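Local coordinates for legionella ubiquitin-specific protease A domain-containing protein (Legionella pneumophila subsp. pneumophila, PDB 5DGG), which probably acts as a ubiquitin-specific cysteine protease of the papain-like clan CA, this chain holding the central, LupA-type domain of the longer protein, at residues A[171-174]-A[175-178]; A[134-137]-A[138-142]; A[153-156]-A[157-160]. All coordinates share one frame; numbering follows the deposited sequence. Where two conformers were deposited one is given.

Contact 1: A[171-174]-A[175-178]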
# COMPACT_ATOMS: atom_id res chain seq x y z
N VAL A 171 -13.55 -11.61 9.38
CA VAL A 171 -12.94 -12.70 8.61
C VAL A 171 -11.62 -12.30 7.96
O VAL A 171 -10.73 -13.16 7.77
CB VAL A 171 -13.85 -13.29 7.51
CG1 VAL A 171 -15.08 -13.94 8.13
CG2 VAL A 171 -14.20 -12.25 6.46
N LEU A 172 -11.46 -11.02 7.62
CA LEU A 172 -10.18 -10.56 7.07
C LEU A 172 -9.09 -10.63 8.15
O LEU A 172 -7.98 -11.14 7.92
CB LEU A 172 -10.32 -9.17 6.46
CG LEU A 172 -9.13 -8.72 5.61
CD1 LEU A 172 -8.91 -9.54 4.31
CD2 LEU A 172 -9.29 -7.23 5.28
N ARG A 173 -9.39 -10.16 9.34
CA ARG A 173 -8.47 -10.34 10.48
C ARG A 173 -8.15 -11.82 10.77
O ARG A 173 -6.99 -12.17 11.05
CB ARG A 173 -9.02 -9.64 11.72
CG ARG A 173 -8.23 -9.85 13.01
CD ARG A 173 -6.74 -9.50 12.92
NE ARG A 173 -6.43 -8.10 12.56
CZ ARG A 173 -6.22 -7.12 13.42
NH1 ARG A 173 -6.31 -7.34 14.73
NH2 ARG A 173 -5.94 -5.88 12.98
N MET A 174 -9.13 -12.70 10.61
CA MET A 174 -8.82 -14.11 10.75
C MET A 174 -7.88 -14.61 9.66
O MET A 174 -6.96 -15.37 9.96
CB MET A 174 -10.07 -14.98 10.77
CG MET A 174 -9.88 -16.18 11.68
SD MET A 174 -10.52 -17.70 10.99
CE MET A 174 -10.91 -18.56 12.53
N THR A 175 -8.06 -14.19 8.40
CA THR A 175 -7.12 -14.64 7.38
C THR A 175 -5.74 -14.01 7.58
O THR A 175 -4.73 -14.64 7.30
CB THR A 175 -7.64 -14.44 5.94
OG1 THR A 175 -7.96 -13.07 5.70
CG2 THR A 175 -8.89 -15.27 5.68
N THR A 176 -5.67 -12.78 8.08
CA THR A 176 -4.38 -12.16 8.28
C THR A 176 -3.62 -12.89 9.43
O THR A 176 -2.40 -13.12 9.32
CB THR A 176 -4.45 -10.63 8.48
OG1 THR A 176 -5.25 -10.32 9.60
CG2 THR A 176 -5.05 -9.95 7.26
N ARG A 177 -4.32 -13.32 10.48
CA ARG A 177 -3.69 -14.11 11.56
C ARG A 177 -3.15 -15.42 11.04
O ARG A 177 -1.96 -15.71 11.15
CB ARG A 177 -4.68 -14.38 12.68
CG ARG A 177 -4.98 -13.12 13.48
CD ARG A 177 -6.28 -13.20 14.27
NE ARG A 177 -6.09 -13.62 15.66
CZ ARG A 177 -5.53 -12.87 16.62
NH1 ARG A 177 -5.06 -11.65 16.35
NH2 ARG A 177 -5.42 -13.34 17.86
N GLU A 178 -4.04 -16.19 10.43
CA GLU A 178 -3.68 -17.48 9.85
C GLU A 178 -2.55 -17.39 8.86
O GLU A 178 -1.64 -18.20 8.90
CB GLU A 178 -4.87 -18.15 9.17
CG GLU A 178 -5.68 -19.06 10.06
CD GLU A 178 -4.80 -20.01 10.86
OE1 GLU A 178 -4.85 -19.93 12.11
OE2 GLU A 178 -4.02 -20.81 10.27

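Contact 2: A[134-137]-A[138-142]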
# COMPACT_ATOMS: atom_id res chain seq x y z
N ASP A 134 -5.08 -4.52 7.88
CA ASP A 134 -5.58 -5.69 7.20
C ASP A 134 -6.07 -5.35 5.80
O ASP A 134 -5.74 -6.03 4.82
CB ASP A 134 -6.74 -6.31 8.02
CG ASP A 134 -6.36 -6.57 9.49
OD1 ASP A 134 -6.20 -5.60 10.30
OD2 ASP A 134 -6.24 -7.77 9.83
N PHE A 135 -6.92 -4.35 5.73
CA PHE A 135 -7.37 -3.84 4.43
C PHE A 135 -6.21 -3.43 3.54
O PHE A 135 -6.20 -3.78 2.36
CB PHE A 135 -8.34 -2.65 4.59
CG PHE A 135 -9.79 -3.05 4.88
CD1 PHE A 135 -10.68 -3.24 3.86
CD2 PHE A 135 -10.24 -3.20 6.19
CE1 PHE A 135 -11.99 -3.61 4.12
CE2 PHE A 135 -11.55 -3.57 6.47
CZ PHE A 135 -12.42 -3.77 5.42
N THR A 136 -5.24 -2.69 4.07
CA THR A 136 -4.17 -2.19 3.25
C THR A 136 -3.27 -3.35 2.75
O THR A 136 -2.85 -3.36 1.58
CB THR A 136 -3.38 -1.07 4.03
OG1 THR A 136 -4.24 0.07 4.18
CG2 THR A 136 -2.16 -0.70 3.28
N CYS A 137 -3.02 -4.34 3.60
CA CYS A 137 -2.22 -5.50 3.22
C CYS A 137 -2.90 -6.30 2.15
O CYS A 137 -2.30 -6.65 1.09
CB CYS A 137 -1.94 -6.40 4.42
SG CYS A 137 -0.60 -5.82 5.46
N ALA A 138 -4.20 -6.54 2.35
CA ALA A 138 -4.95 -7.33 1.40
C ALA A 138 -5.12 -6.58 0.08
O ALA A 138 -5.02 -7.17 -1.01
CB ALA A 138 -6.30 -7.72 1.95
N TYR A 139 -5.40 -5.29 0.16
CA TYR A 139 -5.51 -4.48 -1.07
C TYR A 139 -4.18 -4.45 -1.88
O TYR A 139 -4.21 -4.47 -3.14
CB TYR A 139 -6.08 -3.09 -0.76
CG TYR A 139 -6.50 -2.28 -1.98
CD1 TYR A 139 -7.73 -2.45 -2.55
CD2 TYR A 139 -5.63 -1.34 -2.56
CE1 TYR A 139 -8.12 -1.76 -3.68
CE2 TYR A 139 -6.01 -0.60 -3.68
CZ TYR A 139 -7.27 -0.83 -4.24
OH TYR A 139 -7.71 -0.14 -5.33
N SER A 140 -3.06 -4.42 -1.14
CA SER A 140 -1.77 -4.45 -1.74
C SER A 140 -1.52 -5.78 -2.51
O SER A 140 -0.89 -5.82 -3.58
CB SER A 140 -0.69 -4.20 -0.67
OG SER A 140 -0.80 -2.88 -0.13
N HIS A 141 -1.94 -6.88 -1.93
CA HIS A 141 -1.95 -8.16 -2.63
C HIS A 141 -2.84 -8.09 -3.89
O HIS A 141 -2.45 -8.54 -4.95
CB HIS A 141 -2.38 -9.26 -1.68
CG HIS A 141 -1.30 -9.69 -0.73
ND1 HIS A 141 -0.33 -10.59 -1.08
CD2 HIS A 141 -1.00 -9.28 0.52
CE1 HIS A 141 0.51 -10.75 -0.08
NE2 HIS A 141 0.12 -9.97 0.91
N LYS A 142 -4.03 -7.52 -3.78
CA LYS A 142 -4.88 -7.36 -4.93
C LYS A 142 -4.17 -6.57 -6.03
O LYS A 142 -4.25 -6.95 -7.22
CB LYS A 142 -6.15 -6.64 -4.53
CG LYS A 142 -7.05 -6.34 -5.72
CD LYS A 142 -8.27 -5.51 -5.34
CE LYS A 142 -9.31 -5.66 -6.46
NZ LYS A 142 -10.48 -4.79 -6.22

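Contact 3: A[153-156]-A[157-160]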
# COMPACT_ATOMS: atom_id res chain seq x y z
N SER A 153 3.43 -14.82 -5.94
CA SER A 153 3.95 -13.57 -5.36
C SER A 153 2.88 -12.77 -4.64
O SER A 153 3.16 -11.68 -4.11
CB SER A 153 4.52 -12.68 -6.46
OG SER A 153 5.51 -13.36 -7.19
N TYR A 154 1.66 -13.26 -4.67
CA TYR A 154 0.56 -12.63 -3.94
C TYR A 154 -0.28 -13.73 -3.30
O TYR A 154 -0.15 -14.91 -3.68
CB TYR A 154 -0.30 -11.80 -4.88
CG TYR A 154 -0.91 -12.52 -6.06
CD1 TYR A 154 -2.09 -13.27 -5.92
CD2 TYR A 154 -0.34 -12.45 -7.32
CE1 TYR A 154 -2.64 -13.93 -6.99
CE2 TYR A 154 -0.90 -13.10 -8.42
CZ TYR A 154 -2.05 -13.84 -8.25
OH TYR A 154 -2.66 -14.51 -9.29
N ASN A 155 -1.17 -13.32 -2.40
CA ASN A 155 -1.83 -14.21 -1.47
C ASN A 155 -3.30 -14.21 -1.83
O ASN A 155 -4.04 -13.33 -1.42
CB ASN A 155 -1.64 -13.72 -0.03
CG ASN A 155 -2.19 -14.70 0.99
OD1 ASN A 155 -3.30 -15.22 0.86
ND2 ASN A 155 -1.42 -14.93 2.03
N PRO A 156 -3.74 -15.23 -2.59
CA PRO A 156 -5.11 -15.20 -3.10
C PRO A 156 -6.15 -15.23 -2.00
O PRO A 156 -7.24 -14.69 -2.17
CB PRO A 156 -5.20 -16.48 -3.95
CG PRO A 156 -3.81 -16.94 -4.16
CD PRO A 156 -2.98 -16.41 -3.03
N ILE A 157 -5.81 -15.82 -0.86
CA ILE A 157 -6.77 -15.89 0.23
C ILE A 157 -7.12 -14.50 0.73
O ILE A 157 -8.29 -14.17 0.95
CB ILE A 157 -6.27 -16.73 1.40
CG1 ILE A 157 -5.94 -18.16 0.91
CG2 ILE A 157 -7.34 -16.79 2.47
CD1 ILE A 157 -5.17 -19.00 1.92
N LEU A 158 -6.09 -13.67 0.91
CA LEU A 158 -6.35 -12.28 1.31
C LEU A 158 -7.10 -11.49 0.25
O LEU A 158 -7.98 -10.70 0.59
CB LEU A 158 -5.04 -11.56 1.66
CG LEU A 158 -4.18 -12.16 2.75
CD1 LEU A 158 -2.96 -11.30 2.92
CD2 LEU A 158 -4.90 -12.30 4.07
N ILE A 159 -6.76 -11.67 -1.02
CA ILE A 159 -7.45 -10.97 -2.08
C ILE A 159 -8.93 -11.33 -2.14
O ILE A 159 -9.77 -10.47 -2.28
CB ILE A 159 -6.84 -11.27 -3.44
CG1 ILE A 159 -5.44 -10.67 -3.53
CG2 ILE A 159 -7.72 -10.75 -4.56
CD1 ILE A 159 -4.62 -11.18 -4.70
N ASP A 160 -9.21 -12.64 -2.09
CA ASP A 160 -10.60 -13.11 -2.23
C ASP A 160 -11.41 -12.81 -0.99
O ASP A 160 -12.59 -12.53 -1.09
CB ASP A 160 -10.69 -14.62 -2.55
CG ASP A 160 -9.93 -15.02 -3.84
OD1 ASP A 160 -9.58 -14.15 -4.67
OD2 ASP A 160 -9.65 -16.23 -3.98

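Contact 1: A[171-174]-A[175-178]
Thr175 starts the second turn of helix 171-183 and bonds back to the first turn twice. Thr175 N donates to Val171 O at 2.9 Å, an ordinary i to i-4 helix bond, while Thr175 OG1 donates to Leu172 O at 2.9 Å. The hydroxyl can do this because chi1 of 57° sets OG1 between the backbone N and the carbonyl carbon, folded back over the preceding turn, and leaves CG2 anti to the carbonyl carbon. The C=O...OG1 angle at Leu172 O is 115°, so the hydroxyl comes in from the flank of a carbonyl whose far end is already taken by Thr176 N at 2.8 Å. Two donors thus grip Leu172 O.

Thr176 has the same side-chain turn, and its hydroxyl is hydrogen-bonded to Asp134 OD2 on helix 132-146; Thr176 OG1 also lies 2.9 Å from Arg173 O. Beside this hydroxyl bends the Arg173 side chain, whose CD comes 3.7 Å from Thr176 OG1 before its guanidinium reaches a salt bridge with Asp134 and a hydrogen bond to the backbone of Asp4.

Arg177 N donates to Arg173 O, and the two arginine chains meet through their methylenes, CD to CD at 4.0 Å. Their guanidinium planes are within 18° of parallel, with Arg173 NH1 and Arg177 NH1 4.8 Å apart and not in contact; the salt bridge to Asp134 probably offsets the like charge.

Glu178 N closes the turn on Met174 O at 3.1 Å, and its carboxylate pairs with Arg181 one turn on. Among its neighbours, the helix lays Val171 and Thr175 on helix 156-165 and Leu172 on helix 132-146, while Arg173 packs on loop residues Met6 and Tyr130.

Contact 2: A[134-137]-A[138-142]
Thr136 O receives two bonds from Ser140, one from OG at 2.7 Å and one from N at 2.9 Å, a bifurcated acceptor of the kind serine makes within an alpha-helix, here helix 132-146. The two donors approach from opposite faces of the carbonyl plane, tilted from it by about equal amounts. With OG swung beside its own backbone N (chi1 -65°), the hydroxyl lies back over the previous turn; it is also hydrogen-bonded to Tyr68 OH.

Regular i to i-4 bonds run alongside: Ala138 N to Asp134 O, Tyr139 N to Phe135 O at 2.8 Å and His141 N to Cys137 O at 3.1 Å. Outward from this backbone, the Tyr139 ring stacks with Phe86 and its OH bonds Glu84, both on strand 81-86. Cys137 faces Met11 and Leu14 of helix 8-14, and Ala138 meets Leu162 and Leu172. All the touching residues are buried, consistent with a central helix packed on several sides.

The His141 ring, held through NE2 by Leu14 O, lies back along the helix, and its edge carbon CD2 comes 3.0 Å from Cys137 O, near the ring plane.

Contact 3: A[153-156]-A[157-160]
Asn155 occupies the N-cap of helix 156-165, and its amide oxygen OD1 accepts from Leu158 N at 3.2 Å. The N-H...O angle of 163° is nearly straight, yet the donor stands 48° above the plane of the amide, so the bond does not use a lone pair in that plane. The side chain gets there with its CG trans to the backbone N (chi1 -174°), and the amide then lies obliquely across Leu158, with Asn155 CG 3.7 Å from Leu158 CG. On the other end of the amide, ND2 bonds to Glu179 of helix 171-183, so the orientation of the group is fixed by partners at both heteroatoms. The backbone O of Asn155 begins the regular pattern by accepting from Ile159 N at 3.2 Å.

Pro156 takes the first helical position, where a residue without an N-H costs no backbone bond. Pro156 O accepts from Asp160 N at 2.8 Å, completing the first turn.

Ile159, the fourth residue of the helix, points its CD1 at the Tyr154 ring, and the closest atoms, Ile159 CD1 and Tyr154 CD1, are 3.5 Å apart. The methyl meets the ring obliquely, and because Tyr154 immediately precedes the cap, the pair forms a hydrophobic staple. Around it, Leu158 and Ile159 lean on His141 of helix 132-146, and Ile157 lies against Thr175.

The chemistry implies a helix start in which the asparagine amide oxygen caps the Leu158 N-H and a hydrophobic staple packs beside it, with the amide also joining this end to helix 171-183.

In the fold
Along the chain, contact 2 comes first on helix 132-146, contact 3 follows at the start of helix 156-165, and contact 1 closes the series on helix 171-183. Their centres are close: about 9 Å between contacts 2 and 3, and about 12 Å from contact 1 to each of the others. Contact 1 meets contact 2 through polar groups on Asp134 as well as packing, and contact 3 mostly by packing of threonine side chains on Leu158 and Ile157; contacts 2 and 3 meet mainly through His141. Contact 2 lies nearest the centre of the chain, about 7 Å between centres. The three contacts thus lie in a cluster of the last three helices, with helix 132-146 joining it to the sheet through Tyr139.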